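Long-range contacts in CyaB (Pseudomonas aeruginosa, PDB 3R5G), which probably makes the second messenger cyclic AMP from ATP, the chain here being the catalytic domain of a larger membrane-bound adenylyl cyclase: residues 63-67 and 80-84; 38-43 and 91-95; 168-174 and 186-191; 12-18 and 108-114. All coordinates share one frame; numbering follows the deposited sequence.

Interaction 1: 63-67 and 80-84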
loop_
_atom_site.group_PDB
_atom_site.type_symbol
_atom_site.label_atom_id
_atom_site.label_comp_id
_atom_site.label_asym_id
_atom_site.label_seq_id
_atom_site.Cartn_x
_atom_site.Cartn_y
_atom_site.Cartn_z
ATOM N N MET A 63 -8.611 2.570 -1.463
ATOM C CA MET A 63 -8.487 3.564 -0.432
ATOM C C MET A 63 -9.443 4.704 -0.783
ATOM O O MET A 63 -9.390 5.194 -1.935
ATOM C CB MET A 63 -7.057 4.050 -0.484
ATOM C CG MET A 63 -6.749 5.023 0.505
ATOM S SD MET A 63 -5.011 5.665 0.267
ATOM C CE MET A 63 -5.148 7.011 1.413
ATOM N N VAL A 64 -10.323 5.075 0.121
ATOM C CA VAL A 64 -11.327 6.137 -0.064
ATOM C C VAL A 64 -11.296 6.989 1.161
ATOM O O VAL A 64 -11.080 6.446 2.281
ATOM C CB VAL A 64 -12.722 5.551 -0.281
ATOM C CG1 VAL A 64 -13.805 6.673 -0.446
ATOM C CG2 VAL A 64 -12.697 4.498 -1.438
ATOM N N PHE A 65 -11.434 8.312 1.041
ATOM C CA PHE A 65 -11.585 9.096 2.229
ATOM C C PHE A 65 -12.749 10.051 2.175
ATOM O O PHE A 65 -13.197 10.415 1.048
ATOM C CB PHE A 65 -10.274 9.767 2.636
ATOM C CG PHE A 65 -9.706 10.687 1.561
ATOM C CD1 PHE A 65 -10.056 12.033 1.526
ATOM C CD2 PHE A 65 -8.774 10.205 0.711
ATOM C CE1 PHE A 65 -9.393 12.915 0.553
ATOM C CE2 PHE A 65 -8.104 11.042 -0.273
ATOM C CZ PHE A 65 -8.472 12.396 -0.352
ATOM N N PHE A 66 -13.215 10.448 3.331
ATOM C CA PHE A 66 -14.354 11.378 3.446
ATOM C C PHE A 66 -13.969 12.537 4.337
ATOM O O PHE A 66 -13.308 12.376 5.363
ATOM C CB PHE A 66 -15.558 10.654 4.075
ATOM C CG PHE A 66 -16.159 9.624 3.202
ATOM C CD1 PHE A 66 -17.410 9.835 2.564
ATOM C CD2 PHE A 66 -15.521 8.369 3.025
ATOM C CE1 PHE A 66 -17.929 8.739 1.754
ATOM C CE2 PHE A 66 -16.024 7.355 2.214
ATOM C CZ PHE A 66 -17.198 7.524 1.595
ATOM N N GLY A 67 -14.351 13.725 3.950
ATOM C CA GLY A 67 -14.101 14.952 4.726
ATOM C C GLY A 67 -13.266 15.944 3.885
ATOM O O GLY A 67 -13.035 17.060 4.376
ATOM N N ALA A 80 -21.262 8.156 6.210
ATOM C CA ALA A 80 -21.171 7.859 4.800
ATOM C C ALA A 80 -20.108 6.784 4.442
ATOM O O ALA A 80 -20.364 5.824 3.650
ATOM C CB ALA A 80 -20.876 9.183 4.021
ATOM N N ALA A 81 -18.928 6.882 5.137
ATOM C CA ALA A 81 -17.862 5.947 4.832
ATOM C C ALA A 81 -18.346 4.539 5.265
ATOM O O ALA A 81 -18.088 3.602 4.571
ATOM C CB ALA A 81 -16.621 6.298 5.672
ATOM N N VAL A 82 -18.875 4.404 6.464
ATOM C CA VAL A 82 -19.252 3.016 6.910
ATOM C C VAL A 82 -20.408 2.480 6.097
ATOM O O VAL A 82 -20.444 1.263 5.815
ATOM C CB VAL A 82 -19.538 3.107 8.387
ATOM C CG1 VAL A 82 -19.961 1.724 9.027
ATOM C CG2 VAL A 82 -18.229 3.469 9.121
ATOM N N SER A 83 -21.377 3.342 5.757
ATOM C CA SER A 83 -22.521 2.926 4.931
ATOM C C SER A 83 -22.028 2.503 3.589
ATOM O O SER A 83 -22.549 1.518 3.026
ATOM C CB SER A 83 -23.577 4.072 4.829
ATOM O OG SER A 83 -24.034 4.408 6.134
ATOM N N MET A 84 -21.013 3.183 3.006
ATOM C CA MET A 84 -20.410 2.745 1.767
ATOM C C MET A 84 -19.833 1.338 1.926
ATOM O O MET A 84 -20.050 0.443 1.077
ATOM C CB MET A 84 -19.375 3.793 1.415
ATOM C CG MET A 84 -18.601 3.403 0.181
ATOM S SD MET A 84 -17.061 4.267 -0.107
ATOM C CE MET A 84 -16.142 3.488 1.281
#

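Interaction 2: 38-43 and 91-95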
loop_
_atom_site.group_PDB
_atom_site.type_symbol
_atom_site.label_atom_id
_atom_site.label_comp_id
_atom_site.label_asym_id
_atom_site.label_seq_id
_atom_site.Cartn_x
_atom_site.Cartn_y
_atom_site.Cartn_z
ATOM N N ASN A 38 -13.476 -5.111 -13.329
ATOM C CA ASN A 38 -14.925 -5.107 -13.053
ATOM C C ASN A 38 -15.167 -4.746 -11.579
ATOM O O ASN A 38 -15.954 -3.845 -11.309
ATOM C CB ASN A 38 -15.520 -6.451 -13.390
ATOM C CG ASN A 38 -17.029 -6.545 -13.063
ATOM O OD1 ASN A 38 -17.801 -5.642 -13.371
ATOM N ND2 ASN A 38 -17.429 -7.682 -12.554
ATOM N N TYR A 39 -14.428 -5.426 -10.738
ATOM C CA TYR A 39 -14.488 -5.154 -9.274
ATOM C C TYR A 39 -14.143 -3.728 -8.945
ATOM O O TYR A 39 -14.885 -3.039 -8.276
ATOM C CB TYR A 39 -13.549 -6.106 -8.538
ATOM C CG TYR A 39 -13.440 -5.730 -7.070
ATOM C CD1 TYR A 39 -14.473 -6.054 -6.124
ATOM C CD2 TYR A 39 -12.301 -5.056 -6.597
ATOM C CE1 TYR A 39 -14.390 -5.631 -4.771
ATOM C CE2 TYR A 39 -12.185 -4.672 -5.239
ATOM C CZ TYR A 39 -13.260 -4.941 -4.349
ATOM O OH TYR A 39 -13.235 -4.594 -3.019
ATOM N N LEU A 40 -12.998 -3.229 -9.455
ATOM C CA LEU A 40 -12.613 -1.883 -9.129
ATOM C C LEU A 40 -13.612 -0.844 -9.699
ATOM O O LEU A 40 -13.885 0.168 -9.108
ATOM C CB LEU A 40 -11.175 -1.626 -9.642
ATOM C CG LEU A 40 -10.097 -2.397 -8.901
ATOM C CD1 LEU A 40 -8.730 -2.203 -9.639
ATOM C CD2 LEU A 40 -9.963 -2.058 -7.385
ATOM N N ASN A 41 -14.169 -1.118 -10.899
ATOM C CA ASN A 41 -15.132 -0.198 -11.481
ATOM C C ASN A 41 -16.430 -0.176 -10.623
ATOM O O ASN A 41 -16.927 0.881 -10.335
ATOM C CB ASN A 41 -15.499 -0.671 -12.904
ATOM C CG ASN A 41 -16.065 0.444 -13.724
ATOM O OD1 ASN A 41 -15.519 1.543 -13.812
ATOM N ND2 ASN A 41 -17.270 0.206 -14.233
ATOM N N GLU A 42 -16.824 -1.378 -10.168
ATOM C CA GLU A 42 -18.070 -1.443 -9.325
ATOM C C GLU A 42 -17.862 -0.777 -7.998
ATOM O O GLU A 42 -18.689 0.005 -7.570
ATOM C CB GLU A 42 -18.559 -2.849 -9.066
ATOM C CG GLU A 42 -19.059 -3.555 -10.373
ATOM C CD GLU A 42 -20.322 -2.867 -10.891
ATOM O OE1 GLU A 42 -21.339 -2.886 -10.167
ATOM O OE2 GLU A 42 -20.300 -2.234 -11.980
ATOM N N MET A 43 -16.660 -0.999 -7.421
ATOM C CA MET A 43 -16.366 -0.280 -6.150
ATOM C C MET A 43 -16.286 1.213 -6.311
ATOM O O MET A 43 -16.741 1.978 -5.472
ATOM C CB MET A 43 -15.072 -0.786 -5.514
ATOM C CG MET A 43 -15.113 -2.193 -5.084
ATOM S SD MET A 43 -16.422 -2.623 -3.931
ATOM C CE MET A 43 -17.594 -3.475 -5.000
ATOM N N HIS A 91 -22.719 -5.717 -2.163
ATOM C CA HIS A 91 -22.575 -5.874 -3.605
ATOM C C HIS A 91 -21.609 -6.989 -3.932
ATOM O O HIS A 91 -21.676 -7.652 -4.976
ATOM C CB HIS A 91 -22.103 -4.558 -4.209
ATOM C CG HIS A 91 -22.268 -4.526 -5.680
ATOM N ND1 HIS A 91 -23.506 -4.553 -6.279
ATOM C CD2 HIS A 91 -21.347 -4.375 -6.659
ATOM C CE1 HIS A 91 -23.332 -4.487 -7.593
ATOM N NE2 HIS A 91 -22.033 -4.360 -7.847
ATOM N N MET A 92 -20.706 -7.296 -3.027
ATOM C CA MET A 92 -19.835 -8.426 -3.247
ATOM C C MET A 92 -20.566 -9.714 -3.378
ATOM O O MET A 92 -20.058 -10.577 -4.088
ATOM C CB MET A 92 -18.793 -8.515 -2.116
ATOM C CG MET A 92 -17.581 -7.749 -2.400
ATOM S SD MET A 92 -16.567 -8.551 -3.686
ATOM C CE MET A 92 -15.434 -9.707 -2.962
ATOM N N LYS A 93 -21.737 -9.812 -2.755
ATOM C CA LYS A 93 -22.529 -11.079 -2.937
ATOM C C LYS A 93 -22.981 -11.186 -4.378
ATOM O O LYS A 93 -22.992 -12.286 -4.977
ATOM C CB LYS A 93 -23.781 -11.094 -2.065
ATOM C CG LYS A 93 -23.422 -10.977 -0.603
ATOM C CD LYS A 93 -24.711 -11.048 0.222
ATOM C CE LYS A 93 -24.418 -11.108 1.722
ATOM N NZ LYS A 93 -23.167 -10.318 2.063
ATOM N N VAL A 94 -23.392 -10.063 -4.943
ATOM C CA VAL A 94 -23.792 -10.034 -6.350
ATOM C C VAL A 94 -22.589 -10.382 -7.238
ATOM O O VAL A 94 -22.695 -11.194 -8.169
ATOM C CB VAL A 94 -24.298 -8.693 -6.680
ATOM C CG1 VAL A 94 -24.821 -8.639 -8.112
ATOM C CG2 VAL A 94 -25.485 -8.300 -5.715
ATOM N N LEU A 95 -21.428 -9.733 -6.999
ATOM C CA LEU A 95 -20.315 -10.006 -7.840
ATOM C C LEU A 95 -19.895 -11.451 -7.761
ATOM O O LEU A 95 -19.479 -12.012 -8.800
ATOM C CB LEU A 95 -19.150 -9.038 -7.515
ATOM C CG LEU A 95 -19.455 -7.563 -7.791
ATOM C CD1 LEU A 95 -18.220 -6.737 -7.251
ATOM C CD2 LEU A 95 -19.767 -7.208 -9.277
#

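Interaction 3: 168-174 and 186-191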
loop_
_atom_site.group_PDB
_atom_site.type_symbol
_atom_site.label_atom_id
_atom_site.label_comp_id
_atom_site.label_asym_id
_atom_site.label_seq_id
_atom_site.Cartn_x
_atom_site.Cartn_y
_atom_site.Cartn_z
ATOM N N ILE A 168 -25.636 3.293 13.173
ATOM C CA ILE A 168 -25.127 2.079 12.599
ATOM C C ILE A 168 -24.827 1.112 13.740
ATOM O O ILE A 168 -24.206 1.420 14.733
ATOM C CB ILE A 168 -23.814 2.341 11.774
ATOM C CG1 ILE A 168 -24.235 3.136 10.515
ATOM C CG2 ILE A 168 -23.074 1.006 11.477
ATOM C CD1 ILE A 168 -23.043 3.542 9.589
ATOM N N MET A 169 -25.254 -0.125 13.531
ATOM C CA MET A 169 -25.129 -1.157 14.572
ATOM C C MET A 169 -23.720 -1.775 14.558
ATOM O O MET A 169 -23.183 -2.145 13.498
ATOM C CB MET A 169 -26.082 -2.306 14.264
ATOM C CG MET A 169 -26.260 -3.258 15.356
ATOM S SD MET A 169 -27.277 -2.639 16.721
ATOM C CE MET A 169 -28.881 -2.493 15.914
ATOM N N CYS A 170 -23.085 -1.837 15.740
ATOM C CA CYS A 170 -21.686 -2.276 15.867
ATOM C C CYS A 170 -21.624 -3.306 17.008
ATOM O O CYS A 170 -22.487 -3.322 17.901
ATOM C CB CYS A 170 -20.773 -1.078 16.234
ATOM S SG CYS A 170 -20.799 0.204 14.900
ATOM N N ARG A 171 -20.508 -4.015 17.049
ATOM C CA ARG A 171 -20.214 -4.948 18.158
ATOM C C ARG A 171 -18.761 -4.823 18.520
ATOM O O ARG A 171 -17.872 -4.847 17.695
ATOM C CB ARG A 171 -20.413 -6.324 17.553
ATOM C CG ARG A 171 -20.329 -7.313 18.608
ATOM C CD ARG A 171 -20.685 -8.721 18.102
ATOM N NE ARG A 171 -21.508 -8.970 16.926
ATOM C CZ ARG A 171 -22.765 -9.426 16.908
ATOM N NH1 ARG A 171 -23.302 -9.687 15.731
ATOM N NH2 ARG A 171 -23.497 -9.585 18.011
ATOM N N ASP A 172 -18.487 -4.630 19.809
ATOM C CA ASP A 172 -17.114 -4.631 20.343
ATOM C C ASP A 172 -16.321 -5.876 19.991
ATOM O O ASP A 172 -16.831 -7.026 20.156
ATOM C CB ASP A 172 -17.271 -4.484 21.885
ATOM C CG ASP A 172 -15.992 -4.208 22.651
ATOM O OD1 ASP A 172 -14.912 -4.486 22.201
ATOM O OD2 ASP A 172 -16.158 -3.663 23.819
ATOM N N LYS A 173 -15.127 -5.658 19.420
ATOM C CA LYS A 173 -14.293 -6.823 19.051
ATOM C C LYS A 173 -12.967 -6.770 19.805
ATOM O O LYS A 173 -11.917 -7.269 19.337
ATOM C CB LYS A 173 -14.116 -6.956 17.524
ATOM C CG LYS A 173 -13.874 -8.454 17.117
ATOM C CD LYS A 173 -13.225 -8.578 15.757
ATOM C CE LYS A 173 -12.938 -10.052 15.559
ATOM N NZ LYS A 173 -12.439 -10.438 14.247
ATOM N N GLY A 174 -13.064 -6.155 20.960
ATOM C CA GLY A 174 -11.822 -6.063 21.828
ATOM C C GLY A 174 -10.841 -4.979 21.351
ATOM O O GLY A 174 -11.218 -3.896 20.899
ATOM N N GLN A 186 -9.038 0.164 20.545
ATOM C CA GLN A 186 -10.396 -0.350 20.697
ATOM C C GLN A 186 -10.943 -0.516 19.294
ATOM O O GLN A 186 -10.864 0.431 18.490
ATOM C CB GLN A 186 -11.241 0.560 21.523
ATOM C CG GLN A 186 -12.747 0.155 21.629
ATOM C CD GLN A 186 -12.932 -1.178 22.263
ATOM O OE1 GLN A 186 -12.467 -1.384 23.407
ATOM N NE2 GLN A 186 -13.584 -2.125 21.562
ATOM N N ILE A 187 -11.516 -1.659 19.017
ATOM C CA ILE A 187 -12.086 -1.955 17.640
ATOM C C ILE A 187 -13.493 -2.487 17.728
ATOM O O ILE A 187 -13.957 -2.984 18.759
ATOM C CB ILE A 187 -11.242 -2.841 16.798
ATOM C CG1 ILE A 187 -11.093 -4.281 17.451
ATOM C CG2 ILE A 187 -9.858 -2.082 16.510
ATOM C CD1 ILE A 187 -10.508 -5.355 16.589
ATOM N N TYR A 188 -14.287 -2.298 16.663
ATOM C CA TYR A 188 -15.659 -2.812 16.572
ATOM C C TYR A 188 -15.967 -3.358 15.217
ATOM O O TYR A 188 -15.281 -2.927 14.243
ATOM C CB TYR A 188 -16.642 -1.611 16.765
ATOM C CG TYR A 188 -16.513 -0.848 18.072
ATOM C CD1 TYR A 188 -15.504 0.095 18.188
ATOM C CD2 TYR A 188 -17.347 -1.138 19.173
ATOM C CE1 TYR A 188 -15.307 0.772 19.433
ATOM C CE2 TYR A 188 -17.157 -0.485 20.396
ATOM C CZ TYR A 188 -16.154 0.478 20.467
ATOM O OH TYR A 188 -15.980 1.165 21.690
ATOM N N GLN A 189 -16.814 -4.346 15.122
ATOM C CA GLN A 189 -17.315 -4.896 13.861
ATOM C C GLN A 189 -18.588 -4.123 13.547
ATOM O O GLN A 189 -19.396 -3.814 14.425
ATOM C CB GLN A 189 -17.679 -6.381 14.037
ATOM C CG GLN A 189 -16.529 -7.259 14.267
ATOM C CD GLN A 189 -16.971 -8.639 14.763
ATOM O OE1 GLN A 189 -17.868 -8.750 15.608
ATOM N NE2 GLN A 189 -16.263 -9.645 14.307
ATOM N N VAL A 190 -18.811 -3.820 12.242
ATOM C CA VAL A 190 -20.039 -3.209 11.803
ATOM C C VAL A 190 -20.981 -4.285 11.285
ATOM O O VAL A 190 -20.575 -5.193 10.525
ATOM C CB VAL A 190 -19.677 -2.204 10.630
ATOM C CG1 VAL A 190 -20.988 -1.706 10.034
ATOM C CG2 VAL A 190 -19.003 -1.030 11.177
ATOM N N VAL A 191 -22.211 -4.230 11.793
ATOM C CA VAL A 191 -23.205 -5.278 11.546
ATOM C C VAL A 191 -24.383 -4.626 10.790
ATOM O O VAL A 191 -24.855 -3.558 11.151
ATOM C CB VAL A 191 -23.704 -5.839 12.884
ATOM C CG1 VAL A 191 -24.853 -6.818 12.717
ATOM C CG2 VAL A 191 -22.548 -6.509 13.566
HETATM O O HOH W 1 -26.108 -1.121 10.916
HETATM O O HOH W 2 -20.294 -9.408 14.457
HETATM O O HOH W 3 -14.153 -3.086 25.305
#

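Interaction 4: 12-18 and 108-114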
loop_
_atom_site.group_PDB
_atom_site.type_symbol
_atom_site.label_atom_id
_atom_site.label_comp_id
_atom_site.label_asym_id
_atom_site.label_seq_id
_atom_site.Cartn_x
_atom_site.Cartn_y
_atom_site.Cartn_z
ATOM N N VAL A 12 -11.289 7.578 6.921
ATOM C CA VAL A 12 -10.440 6.902 5.941
ATOM C C VAL A 12 -10.760 5.417 5.854
ATOM O O VAL A 12 -10.941 4.784 6.916
ATOM C CB VAL A 12 -8.896 7.029 6.278
ATOM C CG1 VAL A 12 -8.043 6.304 5.290
ATOM C CG2 VAL A 12 -8.534 8.530 6.468
ATOM N N PHE A 13 -10.956 4.891 4.644
ATOM C CA PHE A 13 -11.444 3.538 4.392
ATOM C C PHE A 13 -10.403 2.830 3.540
ATOM O O PHE A 13 -9.903 3.386 2.527
ATOM C CB PHE A 13 -12.758 3.717 3.563
ATOM C CG PHE A 13 -13.219 2.463 2.952
ATOM C CD1 PHE A 13 -14.251 1.730 3.600
ATOM C CD2 PHE A 13 -12.670 1.959 1.742
ATOM C CE1 PHE A 13 -14.739 0.561 3.010
ATOM C CE2 PHE A 13 -13.176 0.717 1.152
ATOM C CZ PHE A 13 -14.206 0.021 1.790
ATOM N N PHE A 14 -10.055 1.596 3.960
ATOM C CA PHE A 14 -9.306 0.707 3.148
ATOM C C PHE A 14 -9.995 -0.598 2.985
ATOM O O PHE A 14 -10.596 -1.093 3.956
ATOM C CB PHE A 14 -7.899 0.364 3.774
ATOM C CG PHE A 14 -6.879 1.484 3.681
ATOM C CD1 PHE A 14 -6.861 2.478 4.584
ATOM C CD2 PHE A 14 -5.978 1.535 2.592
ATOM C CE1 PHE A 14 -5.874 3.474 4.549
ATOM C CE2 PHE A 14 -5.082 2.612 2.479
ATOM C CZ PHE A 14 -4.983 3.536 3.513
ATOM N N SER A 15 -9.864 -1.210 1.839
ATOM C CA SER A 15 -10.385 -2.583 1.679
ATOM C C SER A 15 -9.492 -3.416 0.820
ATOM O O SER A 15 -8.698 -2.895 0.051
ATOM C CB SER A 15 -11.761 -2.575 1.069
ATOM O OG SER A 15 -11.729 -2.061 -0.306
ATOM N N ASP A 16 -9.611 -4.741 0.938
ATOM C CA ASP A 16 -9.007 -5.592 -0.064
ATOM C C ASP A 16 -9.844 -6.855 -0.210
ATOM O O ASP A 16 -10.827 -7.060 0.561
ATOM C CB ASP A 16 -7.539 -5.949 0.276
ATOM C CG ASP A 16 -7.390 -6.844 1.480
ATOM O OD1 ASP A 16 -7.976 -7.913 1.563
ATOM O OD2 ASP A 16 -6.662 -6.425 2.401
ATOM N N ILE A 17 -9.504 -7.682 -1.203
ATOM C CA ILE A 17 -10.231 -8.953 -1.387
ATOM C C ILE A 17 -9.434 -10.135 -0.867
ATOM O O ILE A 17 -8.360 -10.455 -1.385
ATOM C CB ILE A 17 -10.549 -9.200 -2.869
ATOM C CG1 ILE A 17 -11.293 -8.030 -3.423
ATOM C CG2 ILE A 17 -11.309 -10.449 -3.019
ATOM C CD1 ILE A 17 -11.282 -8.065 -5.015
ATOM N N ARG A 18 -9.903 -10.796 0.190
ATOM C CA ARG A 18 -9.204 -12.008 0.674
ATOM C C ARG A 18 -9.454 -13.098 -0.339
ATOM O O ARG A 18 -10.573 -13.263 -0.803
ATOM C CB ARG A 18 -9.738 -12.415 2.061
ATOM C CG ARG A 18 -9.396 -11.436 3.169
ATOM C CD ARG A 18 -7.929 -11.506 3.453
ATOM N NE ARG A 18 -7.181 -10.702 2.492
ATOM C CZ ARG A 18 -5.857 -10.638 2.463
ATOM N NH1 ARG A 18 -5.192 -9.875 1.560
ATOM N NH2 ARG A 18 -5.193 -11.349 3.346
ATOM N N LEU A 108 -13.835 -15.598 -2.445
ATOM C CA LEU A 108 -13.282 -14.228 -2.536
ATOM C C LEU A 108 -14.169 -13.389 -1.647
ATOM O O LEU A 108 -15.397 -13.401 -1.811
ATOM C CB LEU A 108 -13.425 -13.701 -3.960
ATOM C CG LEU A 108 -12.527 -14.363 -5.024
ATOM C CD1 LEU A 108 -12.902 -13.966 -6.470
ATOM C CD2 LEU A 108 -11.037 -14.062 -4.724
ATOM N N GLU A 109 -13.575 -12.672 -0.696
ATOM C CA GLU A 109 -14.413 -11.890 0.228
ATOM C C GLU A 109 -13.730 -10.603 0.581
ATOM O O GLU A 109 -12.543 -10.597 0.785
ATOM C CB GLU A 109 -14.682 -12.609 1.520
ATOM C CG GLU A 109 -15.726 -11.778 2.360
ATOM C CD GLU A 109 -17.067 -11.630 1.742
ATOM O OE1 GLU A 109 -17.871 -12.562 2.040
ATOM O OE2 GLU A 109 -17.331 -10.638 0.967
ATOM N N ILE A 110 -14.527 -9.556 0.678
ATOM C CA ILE A 110 -13.972 -8.248 0.985
ATOM C C ILE A 110 -13.745 -8.138 2.464
ATOM O O ILE A 110 -14.493 -8.695 3.271
ATOM C CB ILE A 110 -14.941 -7.114 0.439
ATOM C CG1 ILE A 110 -14.249 -5.748 0.552
ATOM C CG2 ILE A 110 -16.407 -7.246 1.111
ATOM C CD1 ILE A 110 -15.199 -4.741 -0.106
ATOM N N ARG A 111 -12.675 -7.443 2.813
ATOM C CA ARG A 111 -12.499 -6.969 4.185
ATOM C C ARG A 111 -12.147 -5.511 4.191
ATOM O O ARG A 111 -11.558 -4.998 3.226
ATOM C CB ARG A 111 -11.461 -7.797 4.909
ATOM C CG ARG A 111 -10.118 -7.563 4.396
ATOM C CD ARG A 111 -9.155 -8.473 5.130
ATOM N NE ARG A 111 -7.835 -8.208 4.549
ATOM C CZ ARG A 111 -6.696 -8.426 5.186
ATOM N NH1 ARG A 111 -5.549 -8.082 4.600
ATOM N NH2 ARG A 111 -6.709 -8.954 6.404
ATOM N N MET A 112 -12.486 -4.860 5.299
ATOM C CA MET A 112 -12.403 -3.403 5.385
ATOM C C MET A 112 -11.957 -2.902 6.722
ATOM O O MET A 112 -12.351 -3.512 7.744
ATOM C CB MET A 112 -13.822 -2.801 5.114
ATOM C CG MET A 112 -14.320 -3.290 3.758
ATOM S SD MET A 112 -16.030 -2.681 3.486
ATOM C CE MET A 112 -16.721 -4.187 3.185
ATOM N N GLY A 113 -11.249 -1.769 6.724
ATOM C CA GLY A 113 -10.833 -1.101 7.934
ATOM C C GLY A 113 -11.193 0.376 7.819
ATOM O O GLY A 113 -10.946 0.906 6.708
ATOM N N ILE A 114 -11.677 1.020 8.865
ATOM C CA ILE A 114 -12.128 2.429 8.771
ATOM C C ILE A 114 -11.675 3.088 10.030
ATOM O O ILE A 114 -11.922 2.543 11.136
ATOM C CB ILE A 114 -13.650 2.493 8.561
ATOM C CG1 ILE A 114 -14.004 1.700 7.324
ATOM C CG2 ILE A 114 -14.068 3.955 8.477
ATOM C CD1 ILE A 114 -15.573 1.620 7.104
#

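Interaction 1: 63-67 and 80-84
Phe66 and Met84 meet in the buried layer between the central sheet and a helix packed on it, where strand 61-66 faces helix 74-100. The Phe66 ring rests one face on the helix backbone: Ala81 CA lies 3.5 Å from Phe66 CE2, offset toward the rim, with Ala80 C over the same face. Ala80 CB touches Phe66 CE1 at 3.7 Å, while Ala81 CB reaches the other flank of the ring, 3.5 Å from Phe66 CD2. This is the alpha/beta packing of the class III cyclase fold, with the strand and helix segments running roughly antiparallel at 146° and their axes 9.2 Å apart. Met84 closes the ring's far edge in a Met-aromatic contact: its SD lies in the ring plane, 3.7 Å from Phe66 CZ and 5.0 Å from the ring centroid. Met84 CG is placed opposite the backbone N (chi1 176°), which extends the chain to the sheet before the bend at chi3 brings CE alongside the same edge, 4.0 Å from Phe66 CE2. Val64 meets the same sulfur tip to tip, CG1 to Met84 SD at 4.1 Å. Phe13 of the neighbouring strand and Ile46, Ala47 and Tyr50 of helix 29-50 also pack on Met84.

Interaction 2: 38-43 and 91-95
Asn38 touches Leu95, its ND2 lying 4.1 Å from Leu95 CD2. One residue on, Tyr39 swings its ring toward the sheet, CG lying opposite its backbone N (chi1 172°). The other methyl of Leu95, CD1, sits at the ring's edge, 4.0 Å from Tyr39 CD1, and Met92 SD approaches obliquely, 3.8 Å from Tyr39 CE1, a Met-aromatic contact. Asn41 takes no part in the pair; its OD1 bonds to the backbone N of Asp127 of the second subunit. Glu42 supplies the polar link: His91 NE2 donates to Glu42 OE1 at 2.8 Å. The bond is bent, with an N-H...O angle of 140°; it uses the anti lone pair of OE1, and the oxygen lies 27° out of the imidazole plane. Nearer the backbone, Glu42 CG packs on Leu95 CD2 at 3.9 Å. Met43 then brings its CE to Leu95 CD1 at 4.0 Å, the two side chains sliding past each other, while its CG covers one face of the Tyr39 ring. Leu95 is thus a knob seated among Asn38, Tyr39, Glu42 and Met43, in knobs-into-holes packing between two roughly antiparallel helices that cover one face of the cyclase sheet.

Interaction 3: 168-174 and 186-191
Backbone bonds zip Arg171 and Gln189 together in both directions, Arg171 N to Gln189 O and Gln189 N to Arg171 O. On one side of this pair Val191 N donates to Met169 O; on the other, Lys173 N reaches Ile187 O and Ile187 N reaches Gly174 O. Water 1 joins Met169 N to Val191 O. The result is an antiparallel beta hairpin, strands 170-176 and 185-190, whose second strand pairs with strand 154-157, Val190 with Ile154 and Tyr188 with Ile156.

Polar side chains gather at two places. Asp172 OD1 takes two donors: Gly174 N, 2.8 Å away and nearly on the C-O line, which makes an Asx turn, and Gln186 NE2, also at 2.8 Å but from above the carboxylate plane, the amide standing 87° to it. A bend at chi2 (61°) brings that amide back to Asp172. The same Gln186 NE2 bonds to Ile187 O, reaching it from the opposite face to Lys173 N. Water 3 donates to both Asp172 OD2 and Gln186 OE1. Farther along, water 2 accepts from Arg171 NE and donates to Gln189 OE1. Lys173 runs extended beside the Gln189 amide, CD 3.5 Å from Gln189 NE2; its NZ pairs with Glu150 and Glu153, and Gln189 NE2 bonds to Glu153.

Most apolar contacts involve the face of Cys170, Tyr188 and Val190. Ile168 CG2 meets Val190 CG1 at 3.7 Å, and both residues pack on Val82 of helix 74-100. Cys170 CB lies 4.2 Å from Tyr188 CB. The Tyr188 ring passes Asp172, CD2 to Asp172 CA at 3.7 Å, stacks with Tyr161, and bonds through OH to His158 ND1.

Interaction 4: 12-18 and 108-114
Phe13 to Arg18 pair with Ile114 to Glu109 as antiparallel strands at the heart of the cyclase sheet, strand 6-18 against strand 109-116. Reciprocal backbone bonds mark the hydrogen-bonded pairs Phe14 with Gly113, Asp16 with Arg111, and Arg18 with Glu109. On the helix-covered face, the Phe13 ring extends over the neighbouring strand, CG opposite its backbone N (chi1 167°). Its edge meets Met112, CE1 to SD at 3.5 Å, a Met-aromatic contact, and its CD1 touches Ile114 CG1 at 3.7 Å. Ser15 CB packs on Met112 CG, and Ile17 CG2 on Leu108 CB.

The face of Asp16, Arg18 and Arg111 carries a salt-bridge network. Arg111 grips the Asp16 carboxylate side-on, NE to OD1 and NH1 to OD2, both 3.0 Å, with the two group planes 51° apart. Its NE also reaches OD2, which therefore accepts twice and is met on its syn side both times. Arg111 NH2 is held in turn by Ser149 O, which would help fix the guanidinium's rotation. Arg18 joins through a weak bond, NE to Asp16 OD1, and its guanidinium lies flat on that of Arg111, planes 16° apart, with Arg111 NH1 over its centre, 3.3 Å from Arg18 CZ.

In the fold
Strand 6-18 opens the widest loop, which interaction 4 closes when the chain returns as strand 109-116. Within that span, interaction 2 brings helix 29-50 against helix 74-100, and within that again interaction 1 folds helix 74-100 back on strand 61-66, so the three sit one inside another and none cross. They form one body: Phe13 packs on Met84 and its N probably bonds to Val64 O, tying interactions 4 and 1, while Tyr39 and Met92 lay interaction 2 on Ile110. Interaction 3 follows in series, a late hairpin on the same sheet. It touches interaction 1 where Val82 meets Ile168 and Val190, and stays about 10 Å from interaction 2 at the nearest atoms.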